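Local coordinates for putative adenylate cyclase (Vibrio parahaemolyticus, PDB 2ACA), which is of unproven function but, as a CYTH-domain protein resembling class IV adenylate cyclases, probably acts on triphosphate substrates, at residues A[45-49]-A[97-101]; A[71-75]-A[87-91]. One frame throughout, in Å; residues are numbered along the deposited sequence.

Interaction 1: A[45-49]-A[97-101]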
loop_
_atom_site.group_PDB
_atom_site.type_symbol
_atom_site.label_atom_id
_atom_site.label_comp_id
_atom_site.label_asym_id
_atom_site.label_seq_id
_atom_site.Cartn_x
_atom_site.Cartn_y
_atom_site.Cartn_z
ATOM N N ASP A 45 6.282 -4.158 13.858
ATOM C CA ASP A 45 5.658 -2.886 13.543
ATOM C C ASP A 45 6.720 -1.803 13.407
ATOM O O ASP A 45 7.676 -1.734 14.188
ATOM C CB ASP A 45 4.636 -2.489 14.616
ATOM C CG ASP A 45 3.426 -3.414 14.639
ATOM O OD1 ASP A 45 3.505 -4.486 15.272
ATOM O OD2 ASP A 45 2.400 -3.076 14.007
ATOM N N TRP A 46 6.550 -0.975 12.387
ATOM C CA TRP A 46 7.452 0.131 12.118
ATOM C C TRP A 46 6.601 1.387 12.129
ATOM O O TRP A 46 5.741 1.551 11.262
ATOM C CB TRP A 46 8.084 -0.029 10.736
ATOM C CG TRP A 46 9.092 -1.113 10.633
ATOM C CD1 TRP A 46 10.439 -0.994 10.822
ATOM C CD2 TRP A 46 8.856 -2.479 10.267
ATOM N NE1 TRP A 46 11.059 -2.200 10.585
ATOM C CE2 TRP A 46 10.112 -3.130 10.247
ATOM C CE3 TRP A 46 7.707 -3.217 9.950
ATOM C CZ2 TRP A 46 10.252 -4.482 9.923
ATOM C CZ3 TRP A 46 7.845 -4.560 9.626
ATOM C CH2 TRP A 46 9.113 -5.181 9.615
ATOM N N PHE A 47 6.817 2.258 13.110
ATOM C CA PHE A 47 6.057 3.503 13.192
ATOM C C PHE A 47 6.823 4.613 12.475
ATOM O O PHE A 47 8.038 4.745 12.646
ATOM C CB PHE A 47 5.821 3.906 14.650
ATOM C CG PHE A 47 4.996 2.922 15.423
ATOM C CD1 PHE A 47 5.469 1.634 15.668
ATOM C CD2 PHE A 47 3.730 3.275 15.888
ATOM C CE1 PHE A 47 4.689 0.708 16.365
ATOM C CE2 PHE A 47 2.942 2.362 16.584
ATOM C CZ PHE A 47 3.423 1.074 16.822
ATOM N N TYR A 48 6.106 5.417 11.695
ATOM C CA TYR A 48 6.725 6.512 10.947
ATOM C C TYR A 48 6.183 7.889 11.268
ATOM O O TYR A 48 5.052 8.045 11.736
ATOM C CB TYR A 48 6.555 6.308 9.444
ATOM C CG TYR A 48 7.293 5.133 8.880
ATOM C CD1 TYR A 48 6.807 3.843 9.039
ATOM C CD2 TYR A 48 8.479 5.311 8.176
ATOM C CE1 TYR A 48 7.481 2.761 8.514
ATOM C CE2 TYR A 48 9.162 4.231 7.644
ATOM C CZ TYR A 48 8.658 2.962 7.818
ATOM O OH TYR A 48 9.326 1.888 7.306
ATOM N N ASP A 49 7.008 8.891 10.982
ATOM C CA ASP A 49 6.638 10.285 11.166
ATOM C C ASP A 49 7.702 11.173 10.519
ATOM O O ASP A 49 8.786 10.707 10.179
ATOM C CB ASP A 49 6.491 10.635 12.652
ATOM C CG ASP A 49 5.519 11.792 12.880
ATOM O OD1 ASP A 49 5.302 12.574 11.926
ATOM O OD2 ASP A 49 4.975 11.927 14.001
ATOM N N GLN A 97 8.247 0.698 2.740
ATOM C CA GLN A 97 9.188 1.379 3.637
ATOM C C GLN A 97 9.999 2.423 2.866
ATOM O O GLN A 97 10.126 3.573 3.286
ATOM C CB GLN A 97 10.146 0.357 4.263
ATOM C CG GLN A 97 9.464 -0.641 5.199
ATOM C CD GLN A 97 10.401 -1.752 5.661
ATOM O OE1 GLN A 97 10.300 -2.238 6.792
ATOM N NE2 GLN A 97 11.306 -2.165 4.787
ATOM N N SER A 98 10.537 2.005 1.726
ATOM C CA SER A 98 11.352 2.878 0.890
ATOM C C SER A 98 10.551 4.093 0.387
ATOM O O SER A 98 11.050 5.220 0.378
ATOM C CB SER A 98 11.909 2.066 -0.285
ATOM O OG SER A 98 12.832 2.827 -1.041
HETATM N N MSE A 99 9.302 3.868 -0.015
HETATM C CA MSE A 99 8.474 4.968 -0.500
HETATM C C MSE A 99 8.169 5.981 0.601
HETATM O O MSE A 99 8.197 7.186 0.356
HETATM C CB MSE A 99 7.167 4.438 -1.101
HETATM C CG MSE A 99 7.329 3.784 -2.460
HETATM SE SE MSE A 99 5.635 3.239 -3.275
HETATM C CE MSE A 99 5.461 1.569 -2.321
ATOM N N LEU A 100 7.878 5.504 1.809
ATOM C CA LEU A 100 7.589 6.415 2.919
ATOM C C LEU A 100 8.813 7.287 3.251
ATOM O O LEU A 100 8.686 8.460 3.600
ATOM C CB LEU A 100 7.152 5.634 4.168
ATOM C CG LEU A 100 5.738 5.047 4.206
ATOM C CD1 LEU A 100 5.467 4.410 5.578
ATOM C CD2 LEU A 100 4.734 6.152 3.926
ATOM N N GLU A 101 10.003 6.721 3.149
ATOM C CA GLU A 101 11.204 7.504 3.440
ATOM C C GLU A 101 11.389 8.543 2.335
ATOM O O GLU A 101 11.729 9.695 2.592
ATOM C CB GLU A 101 12.417 6.582 3.545
ATOM C CG GLU A 101 12.209 5.504 4.593
ATOM C CD GLU A 101 13.498 4.936 5.130
ATOM O OE1 GLU A 101 14.291 5.711 5.707
ATOM O OE2 GLU A 101 13.716 3.716 4.984
HETATM O O HOH W 1 11.766 2.393 6.525
#
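Helix 97-101 runs nearly along strand 45-49, the two axes inclined by 19° and 10.3 Å apart, a separation bridged by side chains. At the start of the segment, late in strand 35-49, Asp45 points away from the helix and forms a salt bridge with Arg65 on the neighbouring strand 61-68. Trp46 is the first residue to meet the helix: Gln97 OE1 sits over one face of its indole, 3.6 Å from Trp46 CE2. Phe47 turns to the other side of the sheet, where it packs on Val63 and Gln109. Tyr48 then supplies most of the strand's contact area. Leu100 CD1 lies 3.8 Å from the centroid of the Tyr48 ring and only 11° off its normal, a well-aligned CH-pi contact, while Gln97 CG comes within 3.3 Å of Tyr48 OH. A water 2.6 Å from Tyr48 OH donates a hydrogen bond to Glu101 OE2 at 2.8 Å. Asp49 again faces away, hydrogen-bonded to Leu55 N through OD1 and to Thr56 OG1 through OD2. Trp46 and Tyr48 thus pack the helix onto one face of the CYTH sheet, mainly by van der Waals contact plus the Leu100-Tyr48 CH-pi contact, and the polar link goes through the water.

Interaction 2: A[71-75]-A[87-91]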
loop_
_atom_site.group_PDB
_atom_site.type_symbol
_atom_site.label_atom_id
_atom_site.label_comp_id
_atom_site.label_asym_id
_atom_site.label_seq_id
_atom_site.Cartn_x
_atom_site.Cartn_y
_atom_site.Cartn_z
ATOM N N GLY A 71 2.275 -13.997 6.578
ATOM C CA GLY A 71 2.566 -13.189 5.411
ATOM C C GLY A 71 1.588 -12.043 5.243
ATOM O O GLY A 71 1.321 -11.605 4.127
ATOM N N ILE A 72 1.046 -11.559 6.356
ATOM C CA ILE A 72 0.102 -10.452 6.322
ATOM C C ILE A 72 0.925 -9.189 6.465
ATOM O O ILE A 72 1.750 -9.081 7.375
ATOM C CB ILE A 72 -0.939 -10.556 7.473
ATOM C CG1 ILE A 72 -1.891 -11.720 7.199
ATOM C CG2 ILE A 72 -1.728 -9.269 7.601
ATOM C CD1 ILE A 72 -2.866 -12.002 8.337
ATOM N N LYS A 73 0.705 -8.242 5.559
ATOM C CA LYS A 73 1.456 -6.990 5.554
ATOM C C LYS A 73 0.491 -5.833 5.386
ATOM O O LYS A 73 -0.306 -5.810 4.447
ATOM C CB LYS A 73 2.489 -7.025 4.422
ATOM C CG LYS A 73 3.511 -8.131 4.632
ATOM C CD LYS A 73 4.467 -8.336 3.466
ATOM C CE LYS A 73 3.780 -8.977 2.279
ATOM N NZ LYS A 73 4.784 -9.528 1.321
ATOM N N LEU A 74 0.566 -4.872 6.294
ATOM C CA LEU A 74 -0.361 -3.756 6.257
ATOM C C LEU A 74 0.258 -2.382 6.341
ATOM O O LEU A 74 1.339 -2.200 6.872
ATOM C CB LEU A 74 -1.372 -3.893 7.405
ATOM C CG LEU A 74 -2.218 -5.174 7.464
ATOM C CD1 LEU A 74 -2.523 -5.525 8.911
ATOM C CD2 LEU A 74 -3.513 -4.976 6.678
ATOM N N TRP A 75 -0.468 -1.420 5.794
ATOM C CA TRP A 75 -0.095 -0.018 5.835
ATOM C C TRP A 75 -1.252 0.515 6.685
ATOM O O TRP A 75 -2.417 0.365 6.319
ATOM C CB TRP A 75 -0.068 0.550 4.404
ATOM C CG TRP A 75 -0.124 2.034 4.302
ATOM C CD1 TRP A 75 0.193 2.944 5.269
ATOM C CD2 TRP A 75 -0.524 2.787 3.157
ATOM N NE1 TRP A 75 0.011 4.218 4.798
ATOM C CE2 TRP A 75 -0.428 4.152 3.500
ATOM C CE3 TRP A 75 -0.954 2.439 1.866
ATOM C CZ2 TRP A 75 -0.749 5.177 2.602
ATOM C CZ3 TRP A 75 -1.275 3.454 0.973
ATOM C CH2 TRP A 75 -1.170 4.810 1.346
ATOM N N ALA A 87 -6.666 1.118 7.025
ATOM C CA ALA A 87 -5.596 0.246 6.600
ATOM C C ALA A 87 -5.871 -0.351 5.239
ATOM O O ALA A 87 -6.964 -0.240 4.698
ATOM C CB ALA A 87 -5.435 -0.877 7.598
ATOM N N THR A 88 -4.846 -0.986 4.695
ATOM C CA THR A 88 -4.960 -1.686 3.437
ATOM C C THR A 88 -3.798 -2.648 3.398
ATOM O O THR A 88 -2.715 -2.336 3.884
ATOM C CB THR A 88 -4.868 -0.753 2.215
ATOM O OG1 THR A 88 -4.991 -1.535 1.022
ATOM C CG2 THR A 88 -3.534 -0.028 2.182
ATOM N N ASN A 89 -4.029 -3.829 2.844
ATOM C CA ASN A 89 -2.960 -4.807 2.718
ATOM C C ASN A 89 -2.028 -4.327 1.594
ATOM O O ASN A 89 -2.468 -3.646 0.657
ATOM C CB ASN A 89 -3.547 -6.180 2.383
ATOM C CG ASN A 89 -4.304 -6.792 3.557
ATOM O OD1 ASN A 89 -3.724 -7.477 4.396
ATOM N ND2 ASN A 89 -5.601 -6.527 3.628
ATOM N N ILE A 90 -0.745 -4.658 1.716
ATOM C CA ILE A 90 0.260 -4.297 0.715
ATOM C C ILE A 90 1.043 -5.569 0.435
ATOM O O ILE A 90 1.177 -6.421 1.317
ATOM C CB ILE A 90 1.230 -3.188 1.231
ATOM C CG1 ILE A 90 1.876 -3.619 2.555
ATOM C CG2 ILE A 90 0.469 -1.866 1.430
ATOM C CD1 ILE A 90 2.886 -2.600 3.097
ATOM N N THR A 91 1.550 -5.709 -0.787
ATOM C CA THR A 91 2.307 -6.904 -1.153
ATOM C C THR A 91 3.819 -6.773 -0.965
ATOM O O THR A 91 4.500 -7.765 -0.735
ATOM C CB THR A 91 2.028 -7.307 -2.612
ATOM O OG1 THR A 91 2.309 -6.195 -3.473
ATOM C CG2 THR A 91 0.562 -7.719 -2.777
HETATM O O HOH W 2 -1.571 -9.191 3.608
#
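Strands 72-78 and 85-89 form an antiparallel beta hairpin at one end of the CYTH sheet, 85-89 being the outermost strand within the chain. The backbone pairing follows the antiparallel pattern. Trp75 and Thr88 are a hydrogen-bonded pair, with Trp75 N donating to Thr88 O at 3.1 Å and Thr88 N to Trp75 O at 3.2 Å; Leu74 and Asn89 are the adjoining non-hydrogen-bonded pair, their CA atoms 4.5 Å apart. Ile90 N carries the pattern past the end of strand 85-89 with a 3.0 Å bond to Lys73 O. Two CA-H...O contacts accompany these bonds: Asn89 CA to Lys73 O at 3.3 Å and Ala87 CA to Trp75 O at 3.2 Å. At the other edge of strand 72-78, Gly71 and Ile72 together face Ile67 in a G1 beta bulge, and the positive phi of Gly71 suits glycine.

Apolar packing gathers around Trp75, whose CE3 is 3.6 Å from Thr88 CG2 and whose CB is 3.9 Å from Ile90 CG2. The Trp75 ring also stacks on Trp75 of the second subunit, and Thr88 OG1 is hydrogen-bonded to Lys92 N of that subunit, so this face of the hairpin belongs to the dimer interface. On the face of Leu74 and Asn89, the methyl Leu74 CD2 makes a van der Waals contact with the amide oxygen Asn89 OD1 at 3.4 Å.

Polar links between side chains and the main chain complete the contact. A water accepts from the backbone Lys73 N at 3.1 Å and donates to Asn89 OD1 at 2.9 Å, and the Lys73 side chain, bent at chi3 (m), ends with NZ donating to Thr91 O at 2.7 Å.

Interaction 2 is nested within the chain segment closed by interaction 1: the hairpin's second strand, 85-89, leads into helix 93-102, which returns to pack against strand 35-49. Strand 61-68 lies between strands 35-49 and 72-78 in the sheet, and its Leu64 touches Tyr48 and Gln97 of interaction 1 as well as Trp75 of interaction 2. The contact centres are about 13 Å apart and the nearest atoms about 5 Å apart, without touching directly. Both reach the second subunit: Leu100 packs on its Trp75 and Met99 on its Thr88, so the helix of interaction 1 in one subunit meets the hairpin of interaction 2 in the other.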